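Local structure of sialidase domain-containing protein (Dyadobacter fermentans, 5HX0) at residues G123-C128 with Y142-L147; A283-Q288 with W304-F309. The protein is of unknown function but belongs to the sialidase-like, BNR-repeat beta-propeller families and may therefore recognise or process carbohydrates. One frame throughout, in Å; residues are numbered along the deposited sequence.

In the fold
The chain folds into six antiparallel sheets, as expected of a six-bladed sialidase-like propeller, and the two contacts lie in different blades. Contact 1 is buried, its centre about 13 Å from that of the chain, and joins the first two strands of its blade by backbone pairing, aromatic rings and a polar cluster around an acetate. Contact 2 is partly buried, its centre about 18 Å from that of the chain; it joins the turn between strands 276-283 and 288-294 to an edge strand of the sheet, 305-307, through apolar packing and a side-chain-to-backbone bond. The centres of contact 1 and contact 2 are about 27 Å apart. The nearest atoms of contact 1 and contact 2 are about 13 Å apart, so they do not touch.

Contact 1 (G123-C128 with Y142-L147); sequences GSQDPC and YGWAFL. With ACT (acetate ion), chain D.
Gln-125 places its CB over one face of the Tyr-142 ring, 3.7 Å from the ring centroid and 21° off the normal, a CH-pi contact shifted toward the rim at CE1. Asp-126 CG and oxygen O of a bound acetate approach the same ring obliquely. At Trp-144 the glutamine meets an edge instead: Gln-125 CD lies in the indole plane, 3.6 Å from Trp-144 CD1, with the amide turned 81° against the ring. Phe-146 also presents an edge, its CE1 facing the backbone N of Gly-123.

Tyr-142 and Trp-144 belong to a beta hairpin of strands 123-131 and 137-145, within one blade of what the six antiparallel sheets indicate is a sialidase-type propeller. Gly-123 and Trp-144 form an antiparallel hydrogen-bonded pair, with both N-to-O distances between their backbones at 3.0 Å. Ser-124 and Gly-143 follow as a non-hydrogen-bonded pair, their CA atoms 4.5 Å apart. One residue further, Gln-125 N donates to Tyr-142 O at 2.8 Å; the donor lies nearly on the extended C=O line, although the bond is bent at its hydrogen.

The double role of Gln-125 follows from a bend in its chain. A chi2 of -64° folds CD back toward Trp-144, while CB and CG stay against Tyr-142 CE1. Both polar atoms of its amide have partners: OE1 accepts from Arg-76 NE, and NE2 donates to the acetate, which is probably from the crystallisation liquor. Beside them the Asp-126 carboxylate approaches the phenol obliquely, with OD2 3.0 Å from Tyr-142 OH. The bond from Gln-125 NE2 to acetate O measures 3.1 Å, and Tyr-142 OH and Asp-126 OD1 also lie close to that oxygen, the latter at 2.9 Å.

Contact 2 (A283-Q288 with W304-F309); sequences AGLGDQ and WEKMGF
Gln-288 and Lys-306 cross at about a right angle, and with Leu-285 they account for most of the surface buried here. The closest aliphatic approach between the first two is Gln-288 CG to Lys-306 CG, at 3.5 Å. Lys-306 CB and CD also border the glutamine chain, so it is the methylenes of the lysine that make the contact, while its end leads away.

The polar end of Gln-288 meets the backbone at Gly-308. CG stands anti to the backbone N, and a chi2 of 77° then bends CD toward the corner at Gly-308 and Phe-309. In the conformer described, one of two modelled for this residue, Gln-288 OE1 accepts a hydrogen bond from Gly-308 N at 2.7 Å. The nitrogen lies almost exactly on the extended C=O line (178°), but the angle at the hydrogen is only 133°. Phe-309 N is also close to Gln-288 OE1 in this conformer, at 3.1 Å.

In what is probably one blade of a sialidase-like propeller, Leu-285 to Gln-288 form a type I' beta turn linking strands 276-283 and 288-294, and strand 305-307 is one of the two edge strands of the sheet within this chain. The turn is closed by Gln-288 N bonding to Leu-285 O at 3.0 Å, and its two central residues, Gly-286 and Asp-287, both have positive phi. The Asp-287 carboxylate is engaged elsewhere, by His-312 and His-332.

Leu-285 supplies the apolar part. It meets Trp-304 tip to tip, with CD2 3.8 Å from CZ3 and 4.0 Å from CH2 of the indole. The same methyl also lies 4.2 Å from Lys-306 CG. Trp-304 in turn packs edge-to-face with Phe-263.

Contact 1 (G123-C128 with Y142-L147)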
loop_
_atom_site.group_PDB
_atom_site.type_symbol
_atom_site.label_atom_id
_atom_site.label_comp_id
_atom_site.label_asym_id
_atom_site.label_seq_id
_atom_site.Cartn_x
_atom_site.Cartn_y
_atom_site.Cartn_z
ATOM N N GLY A 123 2.660 -2.392 -8.091
ATOM C CA GLY A 123 3.858 -2.455 -7.263
ATOM C C GLY A 123 4.873 -1.387 -7.638
ATOM O O GLY A 123 4.979 -0.981 -8.802
ATOM N N SER A 124 5.606 -0.900 -6.628
ATOM C CA SER A 124 6.552 0.199 -6.805
ATOM C C SER A 124 7.991 -0.273 -6.622
ATOM O O SER A 124 8.262 -1.207 -5.863
ATOM C CB SER A 124 6.238 1.322 -5.822
ATOM O OG SER A 124 4.934 1.815 -6.063
ATOM N N GLN A 125 8.926 0.396 -7.297
ATOM C CA GLN A 125 10.312 -0.070 -7.362
ATOM C C GLN A 125 11.296 0.965 -6.821
ATOM O O GLN A 125 10.986 2.154 -6.726
ATOM C CB GLN A 125 10.708 -0.360 -8.807
ATOM C CG GLN A 125 9.774 -1.351 -9.500
ATOM C CD GLN A 125 9.842 -2.701 -8.843
ATOM O OE1 GLN A 125 8.893 -3.138 -8.201
ATOM N NE2 GLN A 125 10.985 -3.372 -8.981
ATOM N N ASP A 126 12.508 0.487 -6.522
ATOM C CA ASP A 126 13.726 1.292 -6.399
ATOM C C ASP A 126 13.501 2.752 -5.995
ATOM O O ASP A 126 13.699 3.656 -6.820
ATOM C CB ASP A 126 14.489 1.290 -7.729
ATOM C CG ASP A 126 14.787 -0.112 -8.245
ATOM O OD1 ASP A 126 14.050 -1.056 -7.908
ATOM O OD2 ASP A 126 15.769 -0.268 -9.010
ATOM N N PRO A 127 13.102 3.042 -4.763
ATOM C CA PRO A 127 12.944 4.453 -4.370
ATOM C C PRO A 127 14.293 5.151 -4.383
ATOM O O PRO A 127 15.245 4.696 -3.749
ATOM C CB PRO A 127 12.378 4.371 -2.945
ATOM C CG PRO A 127 12.966 3.016 -2.415
ATOM C CD PRO A 127 13.009 2.105 -3.621
ATOM N N CYS A 128 14.370 6.273 -5.087
ATOM C CA CYS A 128 15.603 7.041 -5.175
ATOM C C CYS A 128 15.383 8.415 -4.546
ATOM O O CYS A 128 14.695 9.254 -5.122
ATOM C CB CYS A 128 16.032 7.143 -6.645
ATOM S SG CYS A 128 16.659 5.536 -7.190
ATOM N N TYR A 142 9.202 3.856 -9.880
ATOM C CA TYR A 142 8.521 3.405 -11.089
ATOM C C TYR A 142 7.761 2.138 -10.731
ATOM O O TYR A 142 7.970 1.561 -9.664
ATOM C CB TYR A 142 9.484 3.183 -12.261
ATOM C CG TYR A 142 10.709 2.312 -11.988
ATOM C CD1 TYR A 142 10.671 0.947 -12.243
ATOM C CD2 TYR A 142 11.913 2.870 -11.538
ATOM C CE1 TYR A 142 11.781 0.144 -12.049
ATOM C CE2 TYR A 142 13.041 2.057 -11.326
ATOM C CZ TYR A 142 12.950 0.695 -11.584
ATOM O OH TYR A 142 14.028 -0.147 -11.393
ATOM N N GLY A 143 6.836 1.728 -11.612
ATOM C CA GLY A 143 5.828 0.758 -11.225
ATOM C C GLY A 143 5.557 -0.337 -12.243
ATOM O O GLY A 143 5.904 -0.237 -13.433
ATOM N N TRP A 144 4.871 -1.380 -11.741
ATOM C CA TRP A 144 4.439 -2.552 -12.495
ATOM C C TRP A 144 2.969 -2.809 -12.214
ATOM O O TRP A 144 2.568 -2.879 -11.047
ATOM C CB TRP A 144 5.231 -3.806 -12.084
ATOM C CG TRP A 144 6.658 -3.766 -12.488
ATOM C CD1 TRP A 144 7.732 -3.440 -11.704
ATOM C CD2 TRP A 144 7.178 -4.064 -13.794
ATOM N NE1 TRP A 144 8.895 -3.521 -12.453
ATOM C CE2 TRP A 144 8.576 -3.901 -13.734
ATOM C CE3 TRP A 144 6.590 -4.445 -15.007
ATOM C CZ2 TRP A 144 9.405 -4.122 -14.843
ATOM C CZ3 TRP A 144 7.404 -4.665 -16.103
ATOM C CH2 TRP A 144 8.798 -4.501 -16.017
ATOM N N ALA A 145 2.175 -3.005 -13.265
ATOM C CA ALA A 145 0.767 -3.328 -13.083
ATOM C C ALA A 145 0.521 -4.799 -13.396
ATOM O O ALA A 145 1.281 -5.437 -14.127
ATOM C CB ALA A 145 -0.113 -2.422 -13.965
ATOM N N PHE A 146 -0.559 -5.346 -12.837
ATOM C CA PHE A 146 -0.843 -6.771 -12.979
ATOM C C PHE A 146 -2.232 -6.907 -13.575
ATOM O O PHE A 146 -3.227 -6.653 -12.900
ATOM C CB PHE A 146 -0.695 -7.491 -11.635
ATOM C CG PHE A 146 0.732 -7.470 -11.130
ATOM C CD1 PHE A 146 1.257 -6.324 -10.549
ATOM C CD2 PHE A 146 1.563 -8.559 -11.322
ATOM C CE1 PHE A 146 2.608 -6.275 -10.133
ATOM C CE2 PHE A 146 2.896 -8.530 -10.898
ATOM C CZ PHE A 146 3.414 -7.377 -10.298
ATOM N N LEU A 147 -2.291 -7.304 -14.837
ATOM C CA LEU A 147 -3.525 -7.257 -15.598
ATOM C C LEU A 147 -4.097 -8.652 -15.778
ATOM O O LEU A 147 -3.377 -9.654 -15.740
ATOM C CB LEU A 147 -3.298 -6.619 -16.972
ATOM C CG LEU A 147 -3.399 -5.096 -17.056
ATOM C CD1 LEU A 147 -2.382 -4.429 -16.155
ATOM C CD2 LEU A 147 -3.198 -4.650 -18.515
HETATM C C ACT D . 14.834 -3.503 -10.390
HETATM O O ACT D . 13.751 -2.887 -10.197
HETATM O OXT ACT D . 15.901 -2.946 -9.987
HETATM C CH3 ACT D . 14.841 -4.835 -11.083
#

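Contact 2 (A283-Q288 with W304-F309)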
loop_
_atom_site.group_PDB
_atom_site.type_symbol
_atom_site.label_atom_id
_atom_site.label_comp_id
_atom_site.label_asym_id
_atom_site.label_seq_id
_atom_site.Cartn_x
_atom_site.Cartn_y
_atom_site.Cartn_z
ATOM N N ALA A 283 24.103 -3.123 -20.524
ATOM C CA ALA A 283 23.766 -4.482 -20.934
ATOM C C ALA A 283 24.401 -4.716 -22.297
ATOM O O ALA A 283 24.426 -3.811 -23.137
ATOM C CB ALA A 283 22.238 -4.710 -20.997
ATOM N N GLY A 284 24.953 -5.909 -22.503
ATOM C CA GLY A 284 25.627 -6.201 -23.755
ATOM C C GLY A 284 27.075 -5.770 -23.813
ATOM O O GLY A 284 27.652 -5.732 -24.904
ATOM N N LEU A 285 27.683 -5.433 -22.683
ATOM C CA LEU A 285 29.080 -5.029 -22.669
ATOM C C LEU A 285 29.808 -5.686 -21.508
ATOM O O LEU A 285 30.699 -5.091 -20.899
ATOM C CB LEU A 285 29.223 -3.505 -22.605
ATOM C CG LEU A 285 30.550 -2.871 -23.046
ATOM C CD1 LEU A 285 30.860 -3.225 -24.514
ATOM C CD2 LEU A 285 30.502 -1.359 -22.878
ATOM N N GLY A 286 29.446 -6.927 -21.193
ATOM C CA GLY A 286 30.173 -7.691 -20.190
ATOM C C GLY A 286 30.166 -7.077 -18.812
ATOM O O GLY A 286 31.161 -7.194 -18.084
ATOM N N ASP A 287 29.079 -6.383 -18.450
ATOM C CA ASP A 287 28.938 -5.675 -17.176
ATOM C C ASP A 287 29.973 -4.561 -17.005
ATOM O O ASP A 287 30.304 -4.176 -15.872
ATOM C CB ASP A 287 28.996 -6.640 -15.981
ATOM C CG ASP A 287 28.420 -6.017 -14.695
ATOM O OD1 ASP A 287 27.557 -5.127 -14.804
ATOM O OD2 ASP A 287 28.834 -6.397 -13.581
ATOM N N GLN A 288 30.496 -4.029 -18.103
ATOM C CA GLN A 288 31.447 -2.934 -18.002
ATOM C C GLN A 288 30.743 -1.673 -17.511
ATOM O O GLN A 288 29.737 -1.249 -18.089
ATOM C CB GLN A 288 32.097 -2.682 -19.359
ATOM C CG GLN A 288 33.091 -1.560 -19.363
ATOM C CD GLN A 288 34.410 -1.943 -18.739
ATOM O OE1 GLN A 288 35.153 -1.081 -18.291
ATOM N NE2 GLN A 288 34.712 -3.238 -18.712
ATOM N N TRP A 304 30.537 8.145 -24.748
ATOM C CA TRP A 304 30.649 7.368 -23.513
ATOM C C TRP A 304 31.927 6.525 -23.551
ATOM O O TRP A 304 32.411 6.149 -24.621
ATOM C CB TRP A 304 29.408 6.484 -23.307
ATOM C CG TRP A 304 29.136 5.546 -24.455
ATOM C CD1 TRP A 304 28.381 5.805 -25.584
ATOM C CD2 TRP A 304 29.631 4.215 -24.607
ATOM N NE1 TRP A 304 28.375 4.708 -26.411
ATOM C CE2 TRP A 304 29.141 3.722 -25.839
ATOM C CE3 TRP A 304 30.443 3.389 -23.822
ATOM C CZ2 TRP A 304 29.436 2.433 -26.299
ATOM C CZ3 TRP A 304 30.736 2.113 -24.281
ATOM C CH2 TRP A 304 30.227 1.648 -25.508
ATOM N N GLU A 305 32.496 6.254 -22.370
ATOM C CA GLU A 305 33.740 5.485 -22.246
ATOM C C GLU A 305 33.569 4.342 -21.257
ATOM O O GLU A 305 32.863 4.477 -20.255
ATOM C CB GLU A 305 34.915 6.320 -21.712
ATOM C CG GLU A 305 35.281 7.571 -22.455
ATOM C CD GLU A 305 36.374 8.351 -21.713
ATOM O OE1 GLU A 305 37.232 7.707 -21.067
ATOM O OE2 GLU A 305 36.364 9.602 -21.760
ATOM N N LYS A 306 34.289 3.247 -21.492
ATOM C CA LYS A 306 34.444 2.239 -20.441
ATOM C C LYS A 306 35.340 2.781 -19.331
ATOM O O LYS A 306 36.410 3.348 -19.601
ATOM C CB LYS A 306 35.051 0.952 -21.002
ATOM C CG LYS A 306 34.264 0.303 -22.118
ATOM C CD LYS A 306 34.996 -0.913 -22.627
ATOM C CE LYS A 306 34.954 -0.943 -24.138
ATOM N NZ LYS A 306 35.705 -2.095 -24.665
HETATM N N MSE A 307 34.927 2.590 -18.087
HETATM C CA MSE A 307 35.778 2.999 -16.972
HETATM C C MSE A 307 36.900 2.008 -16.692
HETATM O O MSE A 307 37.890 2.356 -16.040
HETATM C CB MSE A 307 34.936 3.229 -15.718
HETATM C CG MSE A 307 34.195 4.545 -15.821
HETATM SE SE MSE A 307 33.545 5.170 -14.094
HETATM C CE MSE A 307 32.090 3.910 -14.002
ATOM N N GLY A 308 36.762 0.787 -17.201
ATOM C CA GLY A 308 37.786 -0.231 -17.049
ATOM C C GLY A 308 37.533 -1.260 -15.972
ATOM O O GLY A 308 38.472 -1.959 -15.584
ATOM N N PHE A 309 36.306 -1.380 -15.470
ATOM C CA PHE A 309 36.004 -2.394 -14.466
ATOM C C PHE A 309 34.551 -2.831 -14.605
ATOM O O PHE A 309 33.747 -2.165 -15.264
ATOM C CB PHE A 309 36.281 -1.885 -13.048
ATOM C CG PHE A 309 35.418 -0.703 -12.626
ATOM C CD1 PHE A 309 35.841 0.603 -12.847
ATOM C CD2 PHE A 309 34.210 -0.907 -11.967
ATOM C CE1 PHE A 309 35.055 1.685 -12.439
ATOM C CE2 PHE A 309 33.414 0.170 -11.543
ATOM C CZ PHE A 309 33.831 1.464 -11.784
#